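Local coordinates for protein transcriptional regulator, LuxR family (Burkholderia thailandensis, PDB 3MQQ) that probably binds DNA to regulate transcription, this chain being its PAS domain, the part that precedes the LuxR-type helix-turn-helix, at residues Met80-Gly85 with Asp112-Arg117. Sequence-based numbering, arbitrary orientation.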
loop_
_atom_site.group_PDB
_atom_site.type_symbol
_atom_site.label_atom_id
_atom_site.label_comp_id
_atom_site.label_asym_id
_atom_site.label_seq_id
_atom_site.Cartn_x
_atom_site.Cartn_y
_atom_site.Cartn_z
HETATM N N MSE B 80 14.811 -8.425 1.422
HETATM C CA MSE B 80 14.474 -8.746 2.792
HETATM C C MSE B 80 14.522 -10.251 3.008
HETATM O O MSE B 80 14.784 -10.995 2.070
HETATM C CB MSE B 80 13.091 -8.153 3.137
HETATM C CG MSE B 80 13.064 -6.627 2.903
HETATM SE SE MSE B 80 14.172 -5.651 4.155
HETATM C CE MSE B 80 12.893 -5.476 5.609
ATOM N N LYS B 81 14.290 -10.661 4.248
ATOM C CA LYS B 81 14.441 -12.044 4.691
ATOM C C LYS B 81 13.164 -12.600 5.339
ATOM O O LYS B 81 12.727 -12.127 6.394
ATOM C CB LYS B 81 15.608 -12.135 5.687
ATOM C CG LYS B 81 16.001 -13.568 6.035
ATOM C CD LYS B 81 17.235 -13.584 6.926
ATOM C CE LYS B 81 16.888 -13.131 8.333
ATOM N NZ LYS B 81 15.604 -13.748 8.727
ATOM N N ARG B 82 12.599 -13.649 4.740
ATOM C CA ARG B 82 11.458 -14.352 5.344
ATOM C C ARG B 82 11.889 -15.157 6.575
ATOM O O ARG B 82 13.063 -15.502 6.714
ATOM C CB ARG B 82 10.772 -15.275 4.318
ATOM C CG ARG B 82 10.464 -14.625 2.971
ATOM C CD ARG B 82 9.660 -15.564 2.065
ATOM N NE ARG B 82 9.739 -15.244 0.638
ATOM C CZ ARG B 82 8.929 -14.394 0.011
ATOM N NH1 ARG B 82 7.980 -13.737 0.695
ATOM N NH2 ARG B 82 9.069 -14.192 -1.288
ATOM N N ALA B 83 10.955 -15.418 7.487
ATOM C CA ALA B 83 11.204 -16.386 8.552
ATOM C C ALA B 83 11.716 -17.675 7.902
ATOM O O ALA B 83 11.133 -18.163 6.931
ATOM C CB ALA B 83 9.936 -16.649 9.375
ATOM N N GLY B 84 12.828 -18.195 8.406
ATOM C CA GLY B 84 13.429 -19.396 7.818
ATOM C C GLY B 84 14.555 -19.076 6.848
ATOM O O GLY B 84 15.246 -19.980 6.368
ATOM N N GLY B 85 14.740 -17.791 6.552
ATOM C CA GLY B 85 15.934 -17.342 5.827
ATOM C C GLY B 85 15.848 -16.998 4.344
ATOM O O GLY B 85 16.787 -16.409 3.803
ATOM N N ASP B 112 5.520 -7.947 -1.575
ATOM C CA ASP B 112 6.427 -8.956 -2.140
ATOM C C ASP B 112 6.460 -8.779 -3.645
ATOM O O ASP B 112 5.398 -8.729 -4.319
ATOM C CB ASP B 112 5.908 -10.370 -1.773
ATOM C CG ASP B 112 6.897 -11.500 -2.082
ATOM O OD1 ASP B 112 7.875 -11.311 -2.817
ATOM O OD2 ASP B 112 6.621 -12.628 -1.624
ATOM N N LEU B 113 7.677 -8.686 -4.183
ATOM C CA LEU B 113 7.835 -8.519 -5.623
ATOM C C LEU B 113 8.172 -9.827 -6.324
ATOM O O LEU B 113 8.581 -9.814 -7.477
ATOM C CB LEU B 113 8.872 -7.441 -5.932
ATOM C CG LEU B 113 8.642 -6.110 -5.201
ATOM C CD1 LEU B 113 9.797 -5.186 -5.441
ATOM C CD2 LEU B 113 7.311 -5.447 -5.609
ATOM N N SER B 114 7.964 -10.956 -5.644
ATOM C CA SER B 114 8.314 -12.265 -6.222
ATOM C C SER B 114 7.441 -12.691 -7.395
ATOM O O SER B 114 7.940 -13.244 -8.354
ATOM C CB SER B 114 8.319 -13.374 -5.166
ATOM O OG SER B 114 9.304 -13.129 -4.179
ATOM N N ALA B 115 6.139 -12.431 -7.299
ATOM C CA ALA B 115 5.205 -12.808 -8.363
ATOM C C ALA B 115 5.370 -11.912 -9.576
ATOM O O ALA B 115 5.623 -10.703 -9.420
ATOM C CB ALA B 115 3.767 -12.697 -7.840
ATOM N N THR B 116 5.181 -12.490 -10.766
ATOM C CA THR B 116 5.179 -11.735 -12.023
ATOM C C THR B 116 4.106 -10.645 -11.914
ATOM O O THR B 116 2.987 -10.907 -11.456
ATOM C CB THR B 116 4.870 -12.652 -13.239
ATOM O OG1 THR B 116 5.855 -13.695 -13.334
ATOM C CG2 THR B 116 4.871 -11.857 -14.553
ATOM N N ARG B 117 4.470 -9.427 -12.315
ATOM C CA ARG B 117 3.559 -8.287 -12.285
ATOM C C ARG B 117 2.528 -8.411 -13.403
ATOM O O ARG B 117 2.879 -8.601 -14.584
ATOM C CB ARG B 117 4.327 -6.972 -12.447
ATOM C CG ARG B 117 5.320 -6.695 -11.337
ATOM C CD ARG B 117 5.983 -5.348 -11.517
ATOM N NE ARG B 117 5.095 -4.267 -11.113
ATOM C CZ ARG B 117 5.061 -3.772 -9.887
ATOM N NH1 ARG B 117 4.231 -2.782 -9.593
ATOM N NH2 ARG B 117 5.871 -4.259 -8.954
#
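Asp112 OD2 is gripped by both terminal nitrogens of Arg82. Arg82 NH1 and Asp112 OD2 are 2.9 Å apart, and Arg82 NH2 lies equally close to that oxygen. This salt bridge lies in a PAS fold. It joins the first residue after strand 74-81 to Asp112, the last residue of strand 106-112, across strand 87-96. The guanidinium meets the carboxylate end-on, and OD2 stays near the guanidinium plane. The two planes are turned 49° apart, and both nitrogens come from the same face of the carboxylate. NH1 stands well above that plane, while NH2 comes from the syn side. A further, weak bond runs from Arg82 NH2 to Asp112 OD1, at 3.5 Å. The Arg82 chain runs extended from CG to NE, which carries its charged end over to Asp112. Arg82 has further polar partners: Glu86 OE1 takes NE in a salt bridge, and the Ile34 carbonyl oxygen accepts from NH1. Phe88 adds a cation-pi contact. On the 80-85 side, a type II turn from Arg82 to Gly85 leads toward strand 87-96. Asp112 also shapes its own chain by an Asx turn: Ser114 N donates to OD1. A bound ethanol lies near the Asp112 side chain. Ser114 OG donates to the syn lone pair of Asp112 OD1 at 2.7 Å.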